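Local coordinates for flagellar biosynthesis protein flhF (PDB 2PX0), which binds and hydrolyses GTP as a homodimer-forming GTPase of the signal recognition particle family and is necessary for flagellar biosynthesis in Bacillus subtilis, at residues 50-58 and 254-264; 195-205 and 233-241. All coordinates share one frame; numbering follows the deposited sequence.

Contact 1 (50-58 and 254-264); sequences QETGIKEST and SLGSVFNILAE
Gly53 and Gly256 meet backbone to backbone, their CA atoms 3.4 Å apart. Glycine is consistent with so close a meeting, since a CB on either would point toward the opposing backbone. Here the loop after helix 41-51 lies against the first turn of helix 256-263. Next to them, Asn260 OD1 accepts from Lys55 N at 3.1 Å, with an N-H...O angle of 147°; the donor lies in the carbonyl plane, on a lone pair, so the amide holds this N-H of the loop. The Lys55 side chain passes Asn260 and, extended beyond CG, carries its ammonium to the C-terminal end of the helix, where NZ forms a salt bridge with Glu264 OE1 at 2.8 Å. The carboxylate is met on its syn side. Tyr226 OH is hydrogen-bonded to both Lys55 NZ and Glu264 OE2, so a phenol joins the two charges from a third part of the chain. The apolar side of the contact is made by Ile54, whose CD1 comes obliquely to the Phe259 ring, while Thr58 CG2 reaches Phe259 CE1 at 4.2 Å. With CG anti to the backbone N (chi1 178°), Phe259 directs its ring toward these methyls; Leu294 and Leu93 add to its apolar surroundings. At the start of the helix, Ser254 OG accepts from Gly256 N at 3.0 Å in an ST turn, and the same oxygen receives a weak bond from Gly53 N. The whole is an interdomain seam between the helical N domain and the GTPase domain, as in the NG unit of SRP GTPases.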
loop_
_atom_site.group_PDB
_atom_site.type_symbol
_atom_site.label_atom_id
_atom_site.label_comp_id
_atom_site.label_asym_id
_atom_site.label_seq_id
_atom_site.Cartn_x
_atom_site.Cartn_y
_atom_site.Cartn_z
ATOM N N GLN A 50 -6.811 -3.396 -22.714
ATOM C CA GLN A 50 -7.295 -2.172 -22.078
ATOM C C GLN A 50 -7.559 -2.438 -20.612
ATOM O O GLN A 50 -7.053 -1.728 -19.741
ATOM C CB GLN A 50 -8.606 -1.702 -22.732
ATOM C CG GLN A 50 -8.422 -0.871 -23.972
ATOM C CD GLN A 50 -7.510 0.310 -23.714
ATOM O OE1 GLN A 50 -7.729 1.085 -22.770
ATOM N NE2 GLN A 50 -6.474 0.456 -24.548
ATOM N N GLU A 51 -8.357 -3.474 -20.368
ATOM C CA GLU A 51 -8.762 -3.885 -19.031
ATOM C C GLU A 51 -7.617 -4.130 -18.033
ATOM O O GLU A 51 -7.742 -3.819 -16.840
ATOM C CB GLU A 51 -9.668 -5.122 -19.141
ATOM C CG GLU A 51 -11.025 -4.808 -19.795
ATOM C CD GLU A 51 -11.932 -6.029 -19.988
ATOM O OE1 GLU A 51 -12.187 -6.755 -18.997
ATOM O OE2 GLU A 51 -12.401 -6.250 -21.133
ATOM N N THR A 52 -6.506 -4.676 -18.517
ATOM C CA THR A 52 -5.350 -4.947 -17.662
ATOM C C THR A 52 -4.596 -3.651 -17.406
ATOM O O THR A 52 -4.699 -2.704 -18.175
ATOM C CB THR A 52 -4.397 -5.924 -18.331
ATOM O OG1 THR A 52 -3.888 -5.332 -19.531
ATOM C CG2 THR A 52 -5.127 -7.203 -18.688
ATOM N N GLY A 53 -3.828 -3.603 -16.331
ATOM C CA GLY A 53 -3.097 -2.384 -16.039
ATOM C C GLY A 53 -1.921 -2.142 -16.961
ATOM O O GLY A 53 -1.253 -1.112 -16.853
ATOM N N ILE A 54 -1.668 -3.092 -17.862
ATOM C CA ILE A 54 -0.565 -3.016 -18.824
ATOM C C ILE A 54 -0.357 -1.585 -19.330
ATOM O O ILE A 54 -1.322 -0.883 -19.621
ATOM C CB ILE A 54 -0.857 -3.949 -20.020
ATOM C CG1 ILE A 54 -0.998 -5.383 -19.525
ATOM C CG2 ILE A 54 0.249 -3.904 -21.022
ATOM C CD1 ILE A 54 0.208 -5.875 -18.775
ATOM N N LYS A 55 0.893 -1.141 -19.417
ATOM C CA LYS A 55 1.153 0.205 -19.909
ATOM C C LYS A 55 1.098 0.275 -21.435
ATOM O O LYS A 55 1.518 -0.643 -22.137
ATOM C CB LYS A 55 2.501 0.742 -19.394
ATOM C CG LYS A 55 3.751 0.022 -19.854
ATOM C CD LYS A 55 4.972 0.655 -19.190
ATOM C CE LYS A 55 6.256 -0.136 -19.471
ATOM N NZ LYS A 55 7.471 0.378 -18.747
ATOM N N GLU A 56 0.554 1.387 -21.918
ATOM C CA GLU A 56 0.373 1.675 -23.328
ATOM C C GLU A 56 1.384 1.031 -24.263
ATOM O O GLU A 56 1.026 0.199 -25.110
ATOM C CB GLU A 56 0.373 3.191 -23.526
ATOM C CG GLU A 56 -0.947 3.745 -24.028
ATOM C CD GLU A 56 -2.160 3.131 -23.329
ATOM O OE1 GLU A 56 -2.251 3.187 -22.075
ATOM O OE2 GLU A 56 -3.032 2.593 -24.046
ATOM N N SER A 57 2.644 1.421 -24.116
ATOM C CA SER A 57 3.692 0.885 -24.970
ATOM C C SER A 57 3.624 -0.625 -25.147
ATOM O O SER A 57 3.881 -1.131 -26.238
ATOM C CB SER A 57 5.065 1.281 -24.426
ATOM O OG SER A 57 5.058 1.362 -23.009
ATOM N N THR A 58 3.267 -1.337 -24.081
ATOM C CA THR A 58 3.174 -2.792 -24.115
ATOM C C THR A 58 1.993 -3.267 -24.945
ATOM O O THR A 58 2.120 -4.207 -25.726
ATOM C CB THR A 58 3.048 -3.370 -22.712
ATOM O OG1 THR A 58 4.088 -2.837 -21.890
ATOM C CG2 THR A 58 3.195 -4.884 -22.742
ATOM N N SER A 254 -6.555 -4.810 -10.754
ATOM C CA SER A 254 -5.881 -5.307 -11.938
ATOM C C SER A 254 -4.472 -5.721 -11.520
ATOM O O SER A 254 -4.019 -5.397 -10.429
ATOM C CB SER A 254 -5.829 -4.209 -13.001
ATOM O OG SER A 254 -4.820 -4.464 -13.965
ATOM N N LEU A 255 -3.776 -6.451 -12.376
ATOM C CA LEU A 255 -2.443 -6.893 -12.053
ATOM C C LEU A 255 -1.455 -6.357 -13.076
ATOM O O LEU A 255 -0.278 -6.736 -13.095
ATOM C CB LEU A 255 -2.420 -8.415 -12.002
ATOM C CG LEU A 255 -2.897 -9.014 -10.676
ATOM C CD1 LEU A 255 -3.142 -10.492 -10.821
ATOM C CD2 LEU A 255 -1.839 -8.778 -9.615
ATOM N N GLY A 256 -1.937 -5.452 -13.919
ATOM C CA GLY A 256 -1.072 -4.870 -14.929
ATOM C C GLY A 256 0.235 -4.349 -14.344
ATOM O O GLY A 256 1.320 -4.708 -14.814
ATOM N N SER A 257 0.138 -3.511 -13.312
ATOM C CA SER A 257 1.320 -2.946 -12.685
ATOM C C SER A 257 2.341 -4.019 -12.286
ATOM O O SER A 257 3.558 -3.843 -12.466
ATOM C CB SER A 257 0.916 -2.120 -11.464
ATOM O OG SER A 257 0.050 -2.836 -10.609
ATOM N N VAL A 258 1.853 -5.135 -11.749
ATOM C CA VAL A 258 2.755 -6.200 -11.331
ATOM C C VAL A 258 3.428 -6.800 -12.574
ATOM O O VAL A 258 4.581 -7.231 -12.528
ATOM C CB VAL A 258 1.992 -7.287 -10.519
ATOM C CG1 VAL A 258 2.968 -8.262 -9.892
ATOM C CG2 VAL A 258 1.166 -6.622 -9.439
ATOM N N PHE A 259 2.709 -6.823 -13.689
ATOM C CA PHE A 259 3.281 -7.325 -14.934
ATOM C C PHE A 259 4.359 -6.331 -15.367
ATOM O O PHE A 259 5.532 -6.687 -15.539
ATOM C CB PHE A 259 2.195 -7.425 -16.004
ATOM C CG PHE A 259 2.696 -7.899 -17.332
ATOM C CD1 PHE A 259 3.232 -7.003 -18.240
ATOM C CD2 PHE A 259 2.626 -9.240 -17.677
ATOM C CE1 PHE A 259 3.691 -7.431 -19.483
ATOM C CE2 PHE A 259 3.082 -9.677 -18.914
ATOM C CZ PHE A 259 3.616 -8.771 -19.820
ATOM N N ASN A 260 3.945 -5.078 -15.529
ATOM C CA ASN A 260 4.863 -4.010 -15.903
ATOM C C ASN A 260 6.221 -4.151 -15.193
ATOM O O ASN A 260 7.276 -4.032 -15.817
ATOM C CB ASN A 260 4.261 -2.652 -15.541
ATOM C CG ASN A 260 3.006 -2.332 -16.324
ATOM O OD1 ASN A 260 2.986 -2.384 -17.561
ATOM N ND2 ASN A 260 1.945 -1.978 -15.606
ATOM N N ILE A 261 6.180 -4.396 -13.884
ATOM C CA ILE A 261 7.388 -4.531 -13.082
ATOM C C ILE A 261 8.184 -5.761 -13.439
ATOM O O ILE A 261 9.424 -5.742 -13.438
ATOM C CB ILE A 261 7.073 -4.601 -11.573
ATOM C CG1 ILE A 261 6.678 -3.224 -11.052
ATOM C CG2 ILE A 261 8.280 -5.071 -10.813
ATOM C CD1 ILE A 261 7.739 -2.181 -11.250
ATOM N N LEU A 262 7.470 -6.839 -13.726
ATOM C CA LEU A 262 8.126 -8.084 -14.060
ATOM C C LEU A 262 8.689 -8.053 -15.464
ATOM O O LEU A 262 9.800 -8.531 -15.689
ATOM C CB LEU A 262 7.155 -9.251 -13.911
ATOM C CG LEU A 262 6.853 -9.702 -12.491
ATOM C CD1 LEU A 262 5.659 -10.667 -12.492
ATOM C CD2 LEU A 262 8.093 -10.355 -11.913
ATOM N N ALA A 263 7.934 -7.481 -16.398
ATOM C CA ALA A 263 8.357 -7.404 -17.799
ATOM C C ALA A 263 9.791 -6.904 -17.921
ATOM O O ALA A 263 10.615 -7.474 -18.645
ATOM C CB ALA A 263 7.438 -6.494 -18.562
ATOM N N GLU A 264 10.075 -5.830 -17.195
ATOM C CA GLU A 264 11.392 -5.237 -17.182
ATOM C C GLU A 264 12.210 -5.698 -15.956
ATOM O O GLU A 264 12.804 -4.877 -15.261
ATOM C CB GLU A 264 11.237 -3.724 -17.209
ATOM C CG GLU A 264 10.150 -3.215 -16.274
ATOM C CD GLU A 264 9.779 -1.752 -16.506
ATOM O OE1 GLU A 264 9.233 -1.432 -17.593
ATOM O OE2 GLU A 264 10.027 -0.921 -15.600
#

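Contact 2 (195-205 and 233-241); sequences FKDPQYIDELK and VKRFSSVPV
Arg235 presents its guanidinium to the backbone of Lys196, NH1 donating to Lys196 O at 2.9 Å. With CG anti to the carbonyl carbon (chi1 -51°), bends at chi2 and chi3 fold the head onto that oxygen. The N-H...O angle is 144°, and the donor stands above the carbonyl plane, not on a lone pair. NH2 gives the same oxygen a second, weak bond at 3.3 Å, so one carbonyl holds both. Arginine fits here because its flat head also packs: Pro198 CD lies at the edge near its plane, and Ile201 CD1 lies over a face. That methyl also flanks the Arg235 stem, 3.6 Å from CB. The Lys196 side chain leaves the contact, its NZ donating to Asp250 O of the second subunit. The start of helix 198-207 is capped by Asp197, whose OD1 accepts from Gln199 N, though that nitrogen is less certainly placed. Lys205 NZ makes a long ion pair with Asp202 OD1, while its CG rests 4.1 Å from Val239 CB.

Beside these polar contacts, Phe195 and Phe236 meet obliquely, ring centroids 4.7 Å apart and planes at 49°, with CZ of Phe236 over one face of Phe195. Leu204 CD2 adds a methyl 4.0 Å from Phe236 CE2, and Leu218 of strand 214-221 also touches that ring. With an alanine at Phe195, Phe236 would probably lose the face it leans on and be freer to turn. Phe195 also lies against the probable P-loop, near Gly112, just after residues 189-193, which probably bind GTP. In the P-loop GTPase fold, this joins the helix of one beta-alpha-beta crossover, from strand 185-189 to 214-221, to the loop entering strand 243-247.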
loop_
_atom_site.group_PDB
_atom_site.type_symbol
_atom_site.label_atom_id
_atom_site.label_comp_id
_atom_site.label_asym_id
_atom_site.label_seq_id
_atom_site.Cartn_x
_atom_site.Cartn_y
_atom_site.Cartn_z
ATOM N N PHE A 195 12.646 2.986 1.481
ATOM C CA PHE A 195 13.863 2.856 0.678
ATOM C C PHE A 195 14.094 3.832 -0.476
ATOM O O PHE A 195 14.451 3.419 -1.584
ATOM C CB PHE A 195 13.980 1.429 0.149
ATOM C CG PHE A 195 14.015 0.396 1.223
ATOM C CD1 PHE A 195 12.845 -0.041 1.824
ATOM C CD2 PHE A 195 15.228 -0.133 1.654
ATOM C CE1 PHE A 195 12.883 -0.995 2.841
ATOM C CE2 PHE A 195 15.278 -1.085 2.671
ATOM C CZ PHE A 195 14.103 -1.515 3.262
ATOM N N LYS A 196 13.892 5.122 -0.228
ATOM C CA LYS A 196 14.131 6.126 -1.257
ATOM C C LYS A 196 15.299 6.946 -0.744
ATOM O O LYS A 196 15.845 7.805 -1.442
ATOM C CB LYS A 196 12.895 6.996 -1.481
ATOM C CG LYS A 196 12.343 6.906 -2.913
ATOM C CD LYS A 196 10.985 7.609 -3.048
ATOM C CE LYS A 196 11.036 9.065 -2.597
ATOM N NZ LYS A 196 9.707 9.701 -2.717
ATOM N N ASP A 197 15.661 6.659 0.501
ATOM C CA ASP A 197 16.797 7.282 1.159
ATOM C C ASP A 197 17.845 6.176 1.137
ATOM O O ASP A 197 17.795 5.236 1.937
ATOM C CB ASP A 197 16.457 7.662 2.606
ATOM C CG ASP A 197 17.689 7.686 3.514
ATOM O OD1 ASP A 197 18.809 7.910 3.008
ATOM O OD2 ASP A 197 17.540 7.490 4.737
ATOM N N PRO A 198 18.810 6.269 0.213
ATOM C CA PRO A 198 19.855 5.248 0.111
ATOM C C PRO A 198 20.436 4.787 1.444
ATOM O O PRO A 198 21.030 3.712 1.517
ATOM C CB PRO A 198 20.898 5.905 -0.804
ATOM C CG PRO A 198 20.665 7.383 -0.606
ATOM C CD PRO A 198 19.161 7.460 -0.580
ATOM N N GLN A 199 20.254 5.582 2.496
ATOM C CA GLN A 199 20.779 5.221 3.811
ATOM C C GLN A 199 20.361 3.814 4.205
ATOM O O GLN A 199 21.197 2.956 4.503
ATOM C CB GLN A 199 20.287 6.202 4.890
ATOM C CG GLN A 199 20.692 5.793 6.318
ATOM C CD GLN A 199 20.215 6.766 7.384
ATOM O OE1 GLN A 199 19.024 7.068 7.481
ATOM N NE2 GLN A 199 21.146 7.254 8.200
ATOM N N TYR A 200 19.052 3.594 4.193
ATOM C CA TYR A 200 18.474 2.320 4.578
ATOM C C TYR A 200 18.825 1.147 3.676
ATOM O O TYR A 200 18.924 0.011 4.143
ATOM C CB TYR A 200 16.961 2.483 4.702
ATOM C CG TYR A 200 16.578 3.394 5.851
ATOM C CD1 TYR A 200 16.913 3.061 7.169
ATOM C CD2 TYR A 200 15.892 4.586 5.626
ATOM C CE1 TYR A 200 16.573 3.890 8.234
ATOM C CE2 TYR A 200 15.547 5.429 6.685
ATOM C CZ TYR A 200 15.890 5.073 7.987
ATOM O OH TYR A 200 15.554 5.891 9.044
ATOM N N ILE A 201 19.019 1.409 2.389
ATOM C CA ILE A 201 19.377 0.334 1.467
ATOM C C ILE A 201 20.781 -0.117 1.855
ATOM O O ILE A 201 21.206 -1.229 1.553
ATOM C CB ILE A 201 19.393 0.824 0.010
ATOM C CG1 ILE A 201 18.231 1.791 -0.222
ATOM C CG2 ILE A 201 19.254 -0.358 -0.938
ATOM C CD1 ILE A 201 18.288 2.501 -1.565
ATOM N N ASP A 202 21.494 0.772 2.537
ATOM C CA ASP A 202 22.847 0.501 2.994
ATOM C C ASP A 202 22.784 -0.226 4.330
ATOM O O ASP A 202 23.485 -1.219 4.529
ATOM C CB ASP A 202 23.621 1.815 3.138
ATOM C CG ASP A 202 24.086 2.372 1.799
ATOM O OD1 ASP A 202 23.288 2.400 0.835
ATOM O OD2 ASP A 202 25.256 2.795 1.713
ATOM N N GLU A 203 21.938 0.267 5.238
ATOM C CA GLU A 203 21.772 -0.348 6.558
ATOM C C GLU A 203 21.411 -1.815 6.388
ATOM O O GLU A 203 21.782 -2.660 7.208
ATOM C CB GLU A 203 20.659 0.345 7.358
ATOM C CG GLU A 203 20.433 -0.259 8.760
ATOM C CD GLU A 203 19.208 0.309 9.482
ATOM O OE1 GLU A 203 19.099 1.549 9.607
ATOM O OE2 GLU A 203 18.354 -0.488 9.940
ATOM N N LEU A 204 20.677 -2.109 5.318
ATOM C CA LEU A 204 20.257 -3.467 5.027
ATOM C C LEU A 204 21.457 -4.328 4.666
ATOM O O LEU A 204 21.689 -5.369 5.279
ATOM C CB LEU A 204 19.256 -3.462 3.878
ATOM C CG LEU A 204 18.586 -4.784 3.511
ATOM C CD1 LEU A 204 17.670 -5.228 4.642
ATOM C CD2 LEU A 204 17.791 -4.607 2.224
ATOM N N LYS A 205 22.223 -3.886 3.673
ATOM C CA LYS A 205 23.406 -4.621 3.231
ATOM C C LYS A 205 24.432 -4.710 4.352
ATOM O O LYS A 205 25.168 -5.696 4.449
ATOM C CB LYS A 205 24.033 -3.942 2.013
ATOM C CG LYS A 205 23.178 -3.989 0.758
ATOM C CD LYS A 205 23.719 -3.066 -0.331
ATOM C CE LYS A 205 23.658 -1.592 0.094
ATOM N NZ LYS A 205 24.154 -0.639 -0.955
ATOM N N VAL A 233 12.459 -0.237 -7.231
ATOM C CA VAL A 233 13.067 -1.490 -7.655
ATOM C C VAL A 233 14.507 -1.244 -8.112
ATOM O O VAL A 233 15.338 -2.157 -8.123
ATOM C CB VAL A 233 12.265 -2.125 -8.807
ATOM C CG1 VAL A 233 12.559 -1.391 -10.116
ATOM C CG2 VAL A 233 12.599 -3.597 -8.912
ATOM N N LYS A 234 14.783 0.001 -8.493
ATOM C CA LYS A 234 16.106 0.411 -8.944
ATOM C C LYS A 234 16.991 0.638 -7.731
ATOM O O LYS A 234 18.143 0.220 -7.704
ATOM C CB LYS A 234 16.012 1.709 -9.741
ATOM C CG LYS A 234 14.952 1.684 -10.835
ATOM C CD LYS A 234 15.147 0.495 -11.769
ATOM C CE LYS A 234 14.077 0.451 -12.852
ATOM N NZ LYS A 234 14.115 1.652 -13.727
ATOM N N ARG A 235 16.432 1.295 -6.721
ATOM C CA ARG A 235 17.164 1.580 -5.497
ATOM C C ARG A 235 17.674 0.292 -4.870
ATOM O O ARG A 235 18.585 0.313 -4.042
ATOM C CB ARG A 235 16.264 2.324 -4.499
ATOM C CG ARG A 235 15.555 3.540 -5.084
ATOM C CD ARG A 235 16.517 4.448 -5.878
ATOM N NE ARG A 235 17.520 5.102 -5.034
ATOM C CZ ARG A 235 17.255 6.083 -4.173
ATOM N NH1 ARG A 235 16.013 6.536 -4.038
ATOM N NH2 ARG A 235 18.231 6.610 -3.444
ATOM N N PHE A 236 17.090 -0.831 -5.270
ATOM C CA PHE A 236 17.499 -2.118 -4.726
ATOM C C PHE A 236 18.448 -2.869 -5.642
ATOM O O PHE A 236 18.743 -4.041 -5.416
ATOM C CB PHE A 236 16.280 -2.996 -4.448
ATOM C CG PHE A 236 15.674 -2.779 -3.100
ATOM C CD1 PHE A 236 14.788 -1.731 -2.882
ATOM C CD2 PHE A 236 16.007 -3.616 -2.037
ATOM C CE1 PHE A 236 14.236 -1.515 -1.624
ATOM C CE2 PHE A 236 15.463 -3.413 -0.770
ATOM C CZ PHE A 236 14.573 -2.358 -0.565
ATOM N N SER A 237 18.927 -2.191 -6.674
ATOM C CA SER A 237 19.834 -2.816 -7.626
ATOM C C SER A 237 21.086 -3.404 -6.969
ATOM O O SER A 237 21.469 -4.541 -7.263
ATOM C CB SER A 237 20.234 -1.816 -8.703
ATOM O OG SER A 237 20.898 -2.476 -9.757
ATOM N N SER A 238 21.725 -2.640 -6.086
ATOM C CA SER A 238 22.925 -3.126 -5.407
ATOM C C SER A 238 22.658 -4.460 -4.711
ATOM O O SER A 238 23.263 -5.476 -5.057
ATOM C CB SER A 238 23.410 -2.090 -4.392
ATOM O OG SER A 238 22.353 -1.216 -4.030
ATOM N N VAL A 239 21.738 -4.460 -3.745
ATOM C CA VAL A 239 21.392 -5.676 -3.005
ATOM C C VAL A 239 20.773 -6.759 -3.881
ATOM O O VAL A 239 19.832 -6.510 -4.630
ATOM C CB VAL A 239 20.416 -5.385 -1.871
ATOM C CG1 VAL A 239 19.301 -4.508 -2.372
ATOM C CG2 VAL A 239 19.855 -6.698 -1.332
ATOM N N PRO A 240 21.288 -7.987 -3.773
ATOM C CA PRO A 240 20.809 -9.133 -4.545
ATOM C C PRO A 240 19.442 -9.639 -4.083
ATOM O O PRO A 240 19.173 -9.714 -2.885
ATOM C CB PRO A 240 21.913 -10.162 -4.326
ATOM C CG PRO A 240 22.291 -9.908 -2.905
ATOM C CD PRO A 240 22.365 -8.391 -2.854
ATOM N N VAL A 241 18.591 -9.998 -5.038
ATOM C CA VAL A 241 17.259 -10.501 -4.733
ATOM C C VAL A 241 16.971 -11.759 -5.557
ATOM O O VAL A 241 17.139 -11.761 -6.773
ATOM C CB VAL A 241 16.204 -9.429 -5.047
ATOM C CG1 VAL A 241 14.819 -9.969 -4.816
ATOM C CG2 VAL A 241 16.439 -8.215 -4.184
#

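From the N terminus, the chain passes through helix 41-51 and turns at 50-58, then builds the rest of the N domain before entering the GTPase domain. Contact 1 closes only when 254-264 is reached, 196 residues later, making a long loop that holds five of the six strands of the parallel sheet. Contact 2 lies wholly within that loop: it closes a much shorter span, with 27 residues between 195-205 and 233-241, around strand 214-221 and helix 226-232. The two are thus nested, not crossed. The centres of contact 1 and contact 2 lie about 24 Å apart, without touching; contact 1 ties domain to domain, whereas contact 2 is internal to the GTPase domain, near the nucleotide.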